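Local coordinates for protein histone-lysine N-methyltransferase family member SUVH9 (Arabidopsis thaliana, PDB 4NJ5) that takes part in gene silencing without detectable methyltransferase activity, and may bind methylated DNA and recruit RNA polymerase V to chromatin, at residues A[14-19]-A[63-68]; A[20-25]-A[428-433]; A[82-87]-A[93-98]; A[89-92]-A[98-101]; A[176-181]-A[225-230]. All coordinates share one frame; numbering follows the deposited sequence.

Contact 1: residues A[14-19]-A[63-68]; sequences EHVRKT and LWMNRD
T19 OG1 is gripped from two directions and ties helix 8-35 to L63 in the loop that follows helix 46-60. It donates to H15 O, one turn back, at 2.9 Å, standing 42° out of that carbonyl plane. H15 O also takes the helical bond from T19 N. In turn T19 OG1 accepts from a water 3.1 Å away, and the same water donates to L63 O at 2.6 Å, so the helix and the loop are joined through a single water. The OG1 atom also lies over one face of the H15 ring, toward its rim. T19 CG2, the methyl arm, comes to 4.0 Å from L63 O, beside the water bridge.

M65 buries the most surface of any residue here. Its CG meets the edge of the H15 imidazole, close to the ring plane, 3.9 Å from H15 NE2, while M65 SD lies obliquely to the ring. A bend in the last torsion (chi3 57°) turns the methyl end onto V16: M65 CE comes to 3.6 Å from V16 CG2, the two side chains crossing at about a right angle. H15 is exposed and V16 buried, so the thioether spans from surface to interior.

Around it, V16 also touches V78, T19 packs on V92 and M93, L63 rests on M58 of helix 46-60, and the M65 backbone bonds to V92 of helix 87-92.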
# COMPACT_ATOMS: atom_id res chain seq x y z
N GLU A 14 0.53 6.23 14.77
CA GLU A 14 0.19 4.87 15.17
C GLU A 14 -1.32 4.65 15.14
O GLU A 14 -1.80 3.63 14.62
CB GLU A 14 0.76 4.57 16.55
CG GLU A 14 0.79 3.10 16.91
CD GLU A 14 1.82 2.31 16.11
OE1 GLU A 14 1.86 1.07 16.27
OE2 GLU A 14 2.58 2.91 15.32
N HIS A 15 -2.08 5.59 15.70
CA HIS A 15 -3.53 5.51 15.64
C HIS A 15 -4.02 5.38 14.20
O HIS A 15 -4.86 4.52 13.90
CB HIS A 15 -4.21 6.71 16.32
CG HIS A 15 -5.70 6.71 16.16
ND1 HIS A 15 -6.53 5.86 16.86
CD2 HIS A 15 -6.51 7.44 15.36
CE1 HIS A 15 -7.78 6.07 16.51
NE2 HIS A 15 -7.80 7.03 15.60
N VAL A 16 -3.49 6.22 13.31
CA VAL A 16 -3.86 6.15 11.90
C VAL A 16 -3.52 4.79 11.30
O VAL A 16 -4.30 4.22 10.52
CB VAL A 16 -3.18 7.26 11.07
CG1 VAL A 16 -3.27 6.96 9.58
CG2 VAL A 16 -3.80 8.61 11.38
N ARG A 17 -2.35 4.26 11.66
CA ARG A 17 -1.93 2.95 11.19
C ARG A 17 -2.97 1.88 11.55
O ARG A 17 -3.46 1.14 10.68
CB ARG A 17 -0.56 2.60 11.79
CG ARG A 17 0.11 1.39 11.17
CD ARG A 17 1.54 1.24 11.67
NE ARG A 17 1.61 0.82 13.07
CZ ARG A 17 1.54 -0.44 13.47
NH1 ARG A 17 1.39 -1.41 12.58
NH2 ARG A 17 1.62 -0.74 14.76
N LYS A 18 -3.32 1.81 12.83
CA LYS A 18 -4.34 0.87 13.30
C LYS A 18 -5.69 1.06 12.59
O LYS A 18 -6.36 0.08 12.23
CB LYS A 18 -4.53 0.98 14.82
CG LYS A 18 -3.37 0.44 15.64
CD LYS A 18 -3.27 -1.07 15.51
CE LYS A 18 -2.07 -1.62 16.27
NZ LYS A 18 -2.15 -1.34 17.73
N THR A 19 -6.07 2.31 12.38
CA THR A 19 -7.34 2.60 11.73
C THR A 19 -7.34 2.04 10.31
O THR A 19 -8.31 1.41 9.89
CB THR A 19 -7.64 4.11 11.68
OG1 THR A 19 -7.62 4.65 13.00
CG2 THR A 19 -9.01 4.35 11.06
N LEU A 63 -15.36 4.70 14.86
CA LEU A 63 -13.96 4.46 14.53
C LEU A 63 -13.36 5.48 13.56
O LEU A 63 -12.16 5.46 13.29
CB LEU A 63 -13.76 3.04 14.00
CG LEU A 63 -14.05 1.93 15.01
CD1 LEU A 63 -13.79 0.57 14.38
CD2 LEU A 63 -13.21 2.11 16.26
N TRP A 64 -14.20 6.37 13.04
CA TRP A 64 -13.72 7.42 12.15
C TRP A 64 -12.89 8.45 12.90
O TRP A 64 -13.07 8.66 14.10
CB TRP A 64 -14.89 8.14 11.48
CG TRP A 64 -15.57 7.36 10.42
CD1 TRP A 64 -15.45 6.02 10.17
CD2 TRP A 64 -16.48 7.87 9.44
NE1 TRP A 64 -16.24 5.67 9.10
CE2 TRP A 64 -16.88 6.78 8.63
CE3 TRP A 64 -17.00 9.14 9.16
CZ2 TRP A 64 -17.77 6.93 7.57
CZ3 TRP A 64 -17.89 9.28 8.11
CH2 TRP A 64 -18.26 8.18 7.33
N MET A 65 -11.97 9.08 12.19
CA MET A 65 -11.23 10.22 12.72
C MET A 65 -11.94 11.48 12.25
O MET A 65 -12.62 11.46 11.23
CB MET A 65 -9.80 10.22 12.19
CG MET A 65 -9.05 8.93 12.44
SD MET A 65 -7.43 8.97 11.66
CE MET A 65 -6.75 10.44 12.42
N ASN A 66 -11.76 12.58 12.99
CA ASN A 66 -12.38 13.86 12.63
C ASN A 66 -13.85 13.69 12.28
O ASN A 66 -14.31 14.14 11.23
CB ASN A 66 -11.62 14.51 11.47
CG ASN A 66 -12.04 15.95 11.20
OD1 ASN A 66 -12.39 16.68 12.12
ND2 ASN A 66 -12.01 16.35 9.94
N ARG A 67 -14.58 13.01 13.16
CA ARG A 67 -15.99 12.71 12.93
C ARG A 67 -16.84 13.97 12.85
O ARG A 67 -17.74 14.08 12.02
CB ARG A 67 -16.51 11.79 14.03
CG ARG A 67 -18.02 11.56 14.00
CD ARG A 67 -18.44 10.74 12.80
NE ARG A 67 -19.82 10.29 12.91
CZ ARG A 67 -20.20 9.21 13.59
NH1 ARG A 67 -21.48 8.87 13.65
NH2 ARG A 67 -19.29 8.47 14.22
N ASP A 68 -16.54 14.93 13.72
CA ASP A 68 -17.30 16.17 13.80
C ASP A 68 -16.84 17.22 12.78
O ASP A 68 -17.39 18.32 12.72
CB ASP A 68 -17.29 16.74 15.23
CG ASP A 68 -15.88 16.95 15.76
OD1 ASP A 68 -14.91 16.89 14.97
OD2 ASP A 68 -15.74 17.19 16.98
O HOH W 1 -10.28 4.04 14.44

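Contact 2: residues A[20-25]-A[428-433]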
# COMPACT_ATOMS: atom_id res chain seq x y z
N ARG A 20 -6.26 2.28 9.57
CA ARG A 20 -6.18 1.81 8.20
C ARG A 20 -6.17 0.28 8.13
O ARG A 20 -6.79 -0.32 7.24
CB ARG A 20 -4.98 2.41 7.47
CG ARG A 20 -5.09 3.93 7.30
CD ARG A 20 -4.21 4.45 6.17
NE ARG A 20 -4.67 4.01 4.86
CZ ARG A 20 -4.19 4.47 3.70
NH1 ARG A 20 -3.25 5.40 3.70
NH2 ARG A 20 -4.67 4.01 2.56
N MET A 21 -5.49 -0.34 9.08
CA MET A 21 -5.49 -1.80 9.16
C MET A 21 -6.90 -2.36 9.35
O MET A 21 -7.30 -3.33 8.69
CB MET A 21 -4.57 -2.28 10.29
CG MET A 21 -3.21 -2.75 9.83
SD MET A 21 -2.36 -3.63 11.14
CE MET A 21 -2.05 -2.28 12.28
N ILE A 22 -7.65 -1.73 10.25
CA ILE A 22 -9.04 -2.11 10.46
C ILE A 22 -9.86 -1.93 9.19
O ILE A 22 -10.59 -2.84 8.78
CB ILE A 22 -9.69 -1.32 11.61
CG1 ILE A 22 -9.12 -1.76 12.96
CG2 ILE A 22 -11.20 -1.50 11.59
CD1 ILE A 22 -9.79 -1.09 14.15
N TYR A 23 -9.74 -0.77 8.56
CA TYR A 23 -10.52 -0.48 7.36
C TYR A 23 -10.28 -1.52 6.25
O TYR A 23 -11.23 -2.14 5.75
CB TYR A 23 -10.25 0.93 6.85
CG TYR A 23 -11.02 1.28 5.60
CD1 TYR A 23 -12.36 1.67 5.67
CD2 TYR A 23 -10.42 1.23 4.35
CE1 TYR A 23 -13.07 1.98 4.53
CE2 TYR A 23 -11.13 1.54 3.20
CZ TYR A 23 -12.45 1.92 3.30
OH TYR A 23 -13.15 2.23 2.15
N ASP A 24 -9.02 -1.71 5.88
CA ASP A 24 -8.70 -2.66 4.81
C ASP A 24 -9.05 -4.11 5.16
O ASP A 24 -9.51 -4.87 4.29
CB ASP A 24 -7.24 -2.52 4.38
CG ASP A 24 -7.01 -1.32 3.46
OD1 ASP A 24 -7.89 -1.06 2.61
OD2 ASP A 24 -5.97 -0.65 3.59
N SER A 25 -8.85 -4.50 6.42
CA SER A 25 -9.25 -5.83 6.85
C SER A 25 -10.76 -6.03 6.70
O SER A 25 -11.22 -7.07 6.23
CB SER A 25 -8.83 -6.10 8.29
OG SER A 25 -7.43 -6.07 8.41
N SER A 428 -12.03 -7.42 15.45
CA SER A 428 -12.67 -7.47 16.76
C SER A 428 -13.18 -6.10 17.23
O SER A 428 -14.00 -6.04 18.15
CB SER A 428 -11.72 -8.06 17.81
OG SER A 428 -10.72 -7.13 18.17
N GLN A 429 -12.70 -5.02 16.62
CA GLN A 429 -13.16 -3.68 16.98
C GLN A 429 -14.40 -3.28 16.19
O GLN A 429 -15.04 -2.28 16.50
CB GLN A 429 -12.04 -2.65 16.80
CG GLN A 429 -10.79 -2.88 17.64
CD GLN A 429 -10.16 -1.59 18.14
OE1 GLN A 429 -10.85 -0.60 18.39
NE2 GLN A 429 -8.83 -1.60 18.30
N VAL A 430 -14.72 -4.07 15.17
CA VAL A 430 -15.89 -3.82 14.33
C VAL A 430 -16.96 -4.89 14.59
O VAL A 430 -18.15 -4.59 14.72
CB VAL A 430 -15.51 -3.80 12.83
CG1 VAL A 430 -16.72 -4.09 11.95
CG2 VAL A 430 -14.87 -2.46 12.47
N LEU A 431 -16.52 -6.15 14.67
CA LEU A 431 -17.42 -7.27 14.92
C LEU A 431 -17.17 -7.89 16.30
O LEU A 431 -16.10 -8.46 16.55
CB LEU A 431 -17.25 -8.33 13.83
CG LEU A 431 -17.41 -7.83 12.40
CD1 LEU A 431 -16.97 -8.89 11.40
CD2 LEU A 431 -18.85 -7.41 12.13
N ALA A 432 -18.16 -7.78 17.18
CA ALA A 432 -18.03 -8.28 18.55
C ALA A 432 -17.80 -9.79 18.62
O ALA A 432 -17.11 -10.27 19.52
CB ALA A 432 -19.27 -7.89 19.36
N ASP A 433 -18.38 -10.52 17.68
CA ASP A 433 -18.33 -11.98 17.70
C ASP A 433 -17.13 -12.55 16.95
O ASP A 433 -17.00 -13.76 16.81
CB ASP A 433 -19.63 -12.55 17.12
CG ASP A 433 -19.93 -12.02 15.73
OD1 ASP A 433 -19.53 -10.88 15.43
OD2 ASP A 433 -20.58 -12.75 14.95
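The long N-terminal helix 8-35 meets a loop of the SET domain here, with I22 set against Q429 and V430. I22 carries over half of the buried surface, and its two branches divide the work. With CG1 beside the backbone N (chi1 -71°) and the chain extended beyond it, CD1 reaches out to Q429, 3.8 Å from Q429 CB and 4.0 Å from Q429 CD. It meets the aliphatic CB and CG and the amide carbon CD, the two side chains crossing at about a right angle. The other branch, CG2, comes to 3.9 Å from V430 CG2, these side chains running past one another in opposite directions. The contact is thus wholly apolar and lies at the surface, with Q429 exposed.

M21 O, from the residue before I22, accepts twice from S25 one turn on: S25 OG donates to it at 2.8 Å and S25 N at 3.0 Å, from opposite faces of the carbonyl plane. S25 OG also accepts from G425 N, a polar tie between the helix and the chain just ahead of 428-433.

V430 is further packed by L26 of the same helix, by M57 of helix 46-60 and by L63. D24 reaches N493, and Y23 turns away from the loop, so helix 8-35 faces the SET loop with I22, and helices 46-60 and 87-92 with Y23.

Contact 3: residues A[82-87]-A[93-98]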
# COMPACT_ATOMS: atom_id res chain seq x y z
N ASP A 82 0.45 10.34 1.66
CA ASP A 82 -0.37 9.17 1.94
C ASP A 82 -1.33 8.94 0.79
O ASP A 82 -1.91 9.88 0.26
CB ASP A 82 -1.14 9.33 3.25
CG ASP A 82 -0.25 9.24 4.47
OD1 ASP A 82 0.92 8.83 4.33
OD2 ASP A 82 -0.73 9.56 5.58
N ILE A 83 -1.47 7.68 0.38
CA ILE A 83 -2.36 7.32 -0.71
C ILE A 83 -3.59 6.58 -0.22
O ILE A 83 -3.55 5.88 0.80
CB ILE A 83 -1.66 6.46 -1.78
CG1 ILE A 83 -1.06 5.21 -1.14
CG2 ILE A 83 -0.60 7.28 -2.51
CD1 ILE A 83 -0.51 4.21 -2.14
N PHE A 84 -4.69 6.74 -0.96
CA PHE A 84 -5.96 6.11 -0.64
C PHE A 84 -6.61 5.65 -1.93
O PHE A 84 -6.34 6.20 -3.00
CB PHE A 84 -6.86 7.10 0.10
CG PHE A 84 -6.23 7.66 1.35
CD1 PHE A 84 -5.45 8.80 1.29
CD2 PHE A 84 -6.39 7.02 2.56
CE1 PHE A 84 -4.86 9.31 2.43
CE2 PHE A 84 -5.81 7.52 3.71
CZ PHE A 84 -5.04 8.67 3.64
N PHE A 85 -7.48 4.64 -1.85
CA PHE A 85 -8.05 4.04 -3.06
C PHE A 85 -9.54 4.29 -3.24
O PHE A 85 -10.09 4.01 -4.30
CB PHE A 85 -7.76 2.54 -3.08
CG PHE A 85 -6.30 2.21 -3.01
CD1 PHE A 85 -5.46 2.52 -4.06
CD2 PHE A 85 -5.77 1.59 -1.89
CE1 PHE A 85 -4.11 2.22 -4.00
CE2 PHE A 85 -4.42 1.28 -1.82
CZ PHE A 85 -3.59 1.60 -2.88
N PHE A 86 -10.19 4.80 -2.20
CA PHE A 86 -11.62 5.04 -2.25
C PHE A 86 -11.98 6.37 -1.60
O PHE A 86 -11.30 6.82 -0.67
CB PHE A 86 -12.38 3.91 -1.54
CG PHE A 86 -12.08 2.54 -2.08
CD1 PHE A 86 -11.15 1.72 -1.46
CD2 PHE A 86 -12.74 2.06 -3.21
CE1 PHE A 86 -10.87 0.45 -1.95
CE2 PHE A 86 -12.47 0.79 -3.71
CZ PHE A 86 -11.53 -0.01 -3.07
N ARG A 87 -13.05 6.99 -2.08
CA ARG A 87 -13.53 8.23 -1.50
C ARG A 87 -13.93 8.06 -0.04
O ARG A 87 -13.59 8.88 0.80
CB ARG A 87 -14.72 8.77 -2.30
CG ARG A 87 -14.39 9.22 -3.70
CD ARG A 87 -13.56 10.48 -3.68
NE ARG A 87 -14.20 11.58 -4.40
CZ ARG A 87 -14.85 12.57 -3.80
NH1 ARG A 87 -15.41 13.54 -4.52
NH2 ARG A 87 -14.93 12.60 -2.48
N MET A 93 -10.54 8.52 7.36
CA MET A 93 -9.36 9.21 7.86
C MET A 93 -9.59 10.70 8.14
O MET A 93 -8.64 11.44 8.39
CB MET A 93 -8.18 9.03 6.91
CG MET A 93 -7.13 8.07 7.43
SD MET A 93 -7.87 6.52 7.99
CE MET A 93 -8.42 5.83 6.43
N GLY A 94 -10.84 11.14 8.09
CA GLY A 94 -11.19 12.51 8.42
C GLY A 94 -10.65 13.57 7.48
O GLY A 94 -10.63 14.76 7.82
N LEU A 95 -10.21 13.16 6.30
CA LEU A 95 -9.67 14.10 5.32
C LEU A 95 -10.77 14.83 4.56
O LEU A 95 -10.67 16.03 4.30
CB LEU A 95 -8.77 13.37 4.32
CG LEU A 95 -7.36 13.03 4.78
CD1 LEU A 95 -6.75 11.97 3.88
CD2 LEU A 95 -6.48 14.28 4.82
N HIS A 96 -11.83 14.11 4.21
CA HIS A 96 -12.89 14.66 3.39
C HIS A 96 -14.16 13.88 3.67
O HIS A 96 -14.20 12.66 3.51
CB HIS A 96 -12.52 14.56 1.92
CG HIS A 96 -13.35 15.42 1.02
ND1 HIS A 96 -14.61 15.06 0.59
CD2 HIS A 96 -13.10 16.63 0.45
CE1 HIS A 96 -15.10 16.00 -0.19
NE2 HIS A 96 -14.20 16.97 -0.29
N GLY A 97 -15.21 14.59 4.10
CA GLY A 97 -16.43 13.94 4.55
C GLY A 97 -17.54 13.78 3.53
O GLY A 97 -18.57 13.20 3.85
N HIS A 98 -17.34 14.29 2.32
CA HIS A 98 -18.36 14.13 1.27
C HIS A 98 -17.83 13.40 0.03
O HIS A 98 -17.27 14.01 -0.88
CB HIS A 98 -18.98 15.47 0.89
CG HIS A 98 -19.96 15.99 1.90
ND1 HIS A 98 -19.58 16.71 3.01
CD2 HIS A 98 -21.31 15.88 1.96
CE1 HIS A 98 -20.66 17.02 3.71
NE2 HIS A 98 -21.72 16.53 3.10
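F84 and R87 bury the most surface in this contact, F84 with its ring between M93 and L95 and R87 by reaching the end of the 93-98 segment. F84 lies on the short strand 83-84 of the SRA domain. Its CE1 and CE2 corners serve different partners: CE1 is 3.6 Å from L95 CD1, with CZ close behind, and CE2 is 4.0 Å from M93 CG. Both meet the ring obliquely. M93 is bent at two torsions, which folds its CE back to 4.1 Å from F84 CE2, while the L95 and F84 side chains cross at about a right angle. L95 belongs to the Schellman motif that ends helix 87-92: G94, with positive phi, is its C-prime residue, and L95 N bonds to L90 O.

R87 also bends twice along its chain (chi2 -70°, chi3 -121°), carrying the guanidinium to the far end of 93-98. R87 NH2 donates to H98 O at 3.2 Å, with an N-H...O angle of 147°, and R87 NH1 bonds to S101 O. H96 ND1 lies 3.9 Å from R87 NH2, while H96 NE2 is bonded to G102 O. A leucine in place of R87 would remove both guanidinium bonds and would probably leave the H98 and S101 carbonyls without these donors and the turn between them less firmly held.

The contact therefore joins an apolar cluster of F84, M93 and L95 with a cationic guanidinium bonded to backbone oxygens. Because NE2 of H96 meets a carbonyl, it probably carries the proton, and a neutral ring would then turn an unprotonated ND1 toward the cation.

Contact 4: residues A[89-92]-A[98-101]; sequences ELCV and HPQS
H98, first residue of the 98-101 turn, lies with its backbone N 4.4 Å from C91 SG on helix 87-92. Its imidazole leaves the helix behind: its CB points away from the helix, and ND1 is bonded to D104 OD1. P99 then makes the closest approach of the two segments, its ring carbon CD lying 3.9 Å from C91 SG. The sulfur is brought there by its first torsion (chi1 -56°), which sets SG beside the backbone N and anti to the carbonyl carbon. The thiol therefore rests on the N-side carbon of the pyrrolidine, a small apolar touch on a buried cysteine.

Beyond P99 the chain turns back through Q100 as a type I beta turn, with P99 in its second position. S101 closes it: S101 N donates to H98 O at 3.1 Å, and the S101 side chain touches Q142.

The turn thus lies alongside the last turn of helix 87-92 and leads into strand 103-106. On its other sides that helix is well packed: C91 and V92 touch W64, V92 also meets T19 and Y23 of helix 8-35, E89 pairs with R20 of the same helix, and L90 rests on F84 of strand 83-84.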
# COMPACT_ATOMS: atom_id res chain seq x y z
N GLU A 89 -12.90 6.00 2.10
CA GLU A 89 -11.67 5.86 2.87
C GLU A 89 -11.22 7.22 3.40
O GLU A 89 -10.77 7.33 4.54
CB GLU A 89 -10.58 5.24 1.99
CG GLU A 89 -9.35 4.79 2.73
CD GLU A 89 -8.39 3.99 1.86
OE1 GLU A 89 -8.67 3.83 0.65
OE2 GLU A 89 -7.36 3.52 2.39
N LEU A 90 -11.36 8.26 2.57
CA LEU A 90 -11.02 9.62 2.98
C LEU A 90 -11.88 10.10 4.14
O LEU A 90 -11.43 10.89 4.97
CB LEU A 90 -11.17 10.58 1.80
CG LEU A 90 -10.30 10.26 0.58
CD1 LEU A 90 -10.61 11.22 -0.56
CD2 LEU A 90 -8.83 10.31 0.94
N CYS A 91 -13.12 9.62 4.19
CA CYS A 91 -14.02 9.95 5.28
C CYS A 91 -13.55 9.26 6.55
O CYS A 91 -13.55 9.86 7.63
CB CYS A 91 -15.45 9.52 4.97
SG CYS A 91 -16.12 10.19 3.44
N VAL A 92 -13.14 8.00 6.41
CA VAL A 92 -12.61 7.25 7.55
C VAL A 92 -11.43 7.97 8.19
O VAL A 92 -11.33 8.05 9.41
CB VAL A 92 -12.20 5.82 7.14
CG1 VAL A 92 -11.55 5.10 8.31
CG2 VAL A 92 -13.41 5.04 6.63
N HIS A 98 -17.34 14.29 2.32
CA HIS A 98 -18.36 14.13 1.27
C HIS A 98 -17.83 13.40 0.03
O HIS A 98 -17.27 14.01 -0.88
CB HIS A 98 -18.98 15.47 0.89
CG HIS A 98 -19.96 15.99 1.90
ND1 HIS A 98 -19.58 16.71 3.01
CD2 HIS A 98 -21.31 15.88 1.96
CE1 HIS A 98 -20.66 17.02 3.71
NE2 HIS A 98 -21.72 16.53 3.10
N PRO A 99 -18.03 12.07 -0.01
CA PRO A 99 -17.47 11.15 -1.02
C PRO A 99 -17.91 11.38 -2.47
O PRO A 99 -17.30 10.80 -3.37
CB PRO A 99 -17.93 9.77 -0.53
CG PRO A 99 -19.12 10.04 0.32
CD PRO A 99 -18.85 11.36 0.98
N GLN A 100 -18.94 12.18 -2.72
CA GLN A 100 -19.34 12.47 -4.10
C GLN A 100 -19.26 13.96 -4.44
O GLN A 100 -19.61 14.37 -5.54
CB GLN A 100 -20.75 11.98 -4.39
CG GLN A 100 -20.92 10.48 -4.38
CD GLN A 100 -22.32 10.08 -4.78
OE1 GLN A 100 -23.08 9.52 -3.98
NE2 GLN A 100 -22.69 10.37 -6.02
N SER A 101 -18.81 14.76 -3.49
CA SER A 101 -18.72 16.20 -3.69
C SER A 101 -17.27 16.66 -3.64
O SER A 101 -16.46 16.08 -2.93
CB SER A 101 -19.53 16.95 -2.62
OG SER A 101 -20.86 16.46 -2.57

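Contact 5: residues A[176-181]-A[225-230]; sequences VIRGLK and AEMGSS
R178 points from strand 174-180 at the start of helix 228-240, where S229 and M227 receive it. Its CB leads toward the helix, and the extended CB-CG-CD run brings CD to 3.8 Å from S229 OG and 3.9 Å from S229 CB. There a bend (chi3 -82°) turns the guanidinium. R178 NE lies 3.3 Å from S229 OG, and NH1, at the tip, comes to 3.6 Å from M227 SD, both partners lying obliquely to the guanidinium plane. S229 holds OG between its backbone N and carbonyl carbon (chi1 55°), which faces the hydroxyl to the arginine. L180, two residues on, adds only a loose touch, its CD2 being 4.5 Å from S229 CB.

The strong partners of R178 are carboxylates: NE forms a salt bridge with D194 OD2 and NH1 with D135 OD2. S229 OG bonds to D194 OD2 as well, so arginine and serine share that oxygen. Replacing R178 by an alanine is likely to leave D194 and D135 without this cation and to open a gap beside S229.

The contact thus centres on the carboxylate pairs of R178, with S229 and M227 beside the guanidinium and D194 linking the two segments.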
# COMPACT_ATOMS: atom_id res chain seq x y z
N VAL A 176 -6.11 19.68 0.42
CA VAL A 176 -6.31 19.29 -0.97
C VAL A 176 -5.99 17.81 -1.14
O VAL A 176 -4.89 17.36 -0.83
CB VAL A 176 -5.41 20.10 -1.92
CG1 VAL A 176 -5.39 19.46 -3.30
CG2 VAL A 176 -5.90 21.54 -2.00
N ILE A 177 -6.97 17.05 -1.63
CA ILE A 177 -6.74 15.66 -1.97
C ILE A 177 -6.90 15.48 -3.47
O ILE A 177 -7.96 15.78 -4.04
CB ILE A 177 -7.71 14.70 -1.25
CG1 ILE A 177 -7.45 14.69 0.26
CG2 ILE A 177 -7.57 13.29 -1.81
CD1 ILE A 177 -8.13 15.81 1.02
N ARG A 178 -5.84 15.00 -4.12
CA ARG A 178 -5.88 14.84 -5.56
C ARG A 178 -6.31 13.43 -5.96
O ARG A 178 -5.84 12.44 -5.40
CB ARG A 178 -4.55 15.23 -6.21
CG ARG A 178 -4.70 16.35 -7.23
CD ARG A 178 -3.38 16.77 -7.85
NE ARG A 178 -2.64 17.69 -7.01
CZ ARG A 178 -2.53 19.00 -7.23
NH1 ARG A 178 -1.83 19.76 -6.40
NH2 ARG A 178 -3.12 19.55 -8.29
N GLY A 179 -7.23 13.36 -6.92
CA GLY A 179 -7.68 12.09 -7.47
C GLY A 179 -7.05 11.85 -8.83
O GLY A 179 -7.12 12.71 -9.72
N LEU A 180 -6.43 10.69 -9.00
CA LEU A 180 -5.71 10.38 -10.23
C LEU A 180 -6.06 8.98 -10.73
O LEU A 180 -6.16 8.04 -9.94
CB LEU A 180 -4.19 10.46 -9.99
CG LEU A 180 -3.52 11.75 -9.52
CD1 LEU A 180 -3.75 12.03 -8.04
CD2 LEU A 180 -2.03 11.72 -9.82
N LYS A 181 -6.25 8.84 -12.04
CA LYS A 181 -6.36 7.51 -12.61
C LYS A 181 -4.97 6.92 -12.56
O LYS A 181 -4.10 7.28 -13.35
CB LYS A 181 -6.87 7.53 -14.05
CG LYS A 181 -6.88 6.13 -14.67
CD LYS A 181 -7.35 6.13 -16.12
CE LYS A 181 -8.85 6.38 -16.22
NZ LYS A 181 -9.61 5.46 -15.33
N ALA A 225 6.28 19.29 3.02
CA ALA A 225 6.93 18.21 2.29
C ALA A 225 6.41 18.16 0.87
O ALA A 225 5.32 18.66 0.57
CB ALA A 225 6.69 16.89 2.99
N GLU A 226 7.20 17.55 -0.02
CA GLU A 226 6.83 17.39 -1.42
C GLU A 226 5.45 16.77 -1.55
O GLU A 226 5.08 15.87 -0.79
CB GLU A 226 7.87 16.50 -2.13
CG GLU A 226 7.73 16.45 -3.65
CD GLU A 226 8.71 15.50 -4.31
OE1 GLU A 226 9.47 14.81 -3.59
OE2 GLU A 226 8.72 15.42 -5.56
N MET A 227 4.68 17.25 -2.52
CA MET A 227 3.36 16.70 -2.78
C MET A 227 3.45 15.25 -3.24
O MET A 227 4.36 14.88 -3.97
CB MET A 227 2.62 17.54 -3.83
CG MET A 227 2.20 18.90 -3.33
SD MET A 227 1.21 19.81 -4.53
CE MET A 227 2.35 19.83 -5.92
N GLY A 228 2.48 14.45 -2.81
CA GLY A 228 2.42 13.05 -3.21
C GLY A 228 2.10 12.87 -4.68
O GLY A 228 2.57 11.92 -5.30
N SER A 229 1.28 13.76 -5.24
CA SER A 229 0.94 13.66 -6.66
C SER A 229 2.18 13.82 -7.55
O SER A 229 2.31 13.15 -8.58
CB SER A 229 -0.17 14.66 -7.04
OG SER A 229 0.17 15.99 -6.70
N SER A 230 3.09 14.69 -7.13
CA SER A 230 4.36 14.87 -7.82
C SER A 230 5.19 13.59 -7.80
O SER A 230 5.78 13.19 -8.81
CB SER A 230 5.15 16.02 -7.20
OG SER A 230 4.39 17.22 -7.21

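Contacts 1 and 2 use the N-terminal helix 8-35; contacts 3 to 5 involve the SRA domain beside it. The first two, their centres about 12 Å apart, interlock along the chain, joining that helix first to the loop after helix 46-60 and then to the distant SET region. Contacts 3 and 4, only about 6 Å apart and sharing H98, flank helix 87-92 within the SRA domain. Contact 5 follows later in the chain; like contact 3, whose centre is about 12 Å from its own, it reaches the seven-stranded sheet. Contacts 2 and 5 are the most widely separated, about 28 Å between centres. This is consistent with helix 8-35 linking the SRA and SET domains.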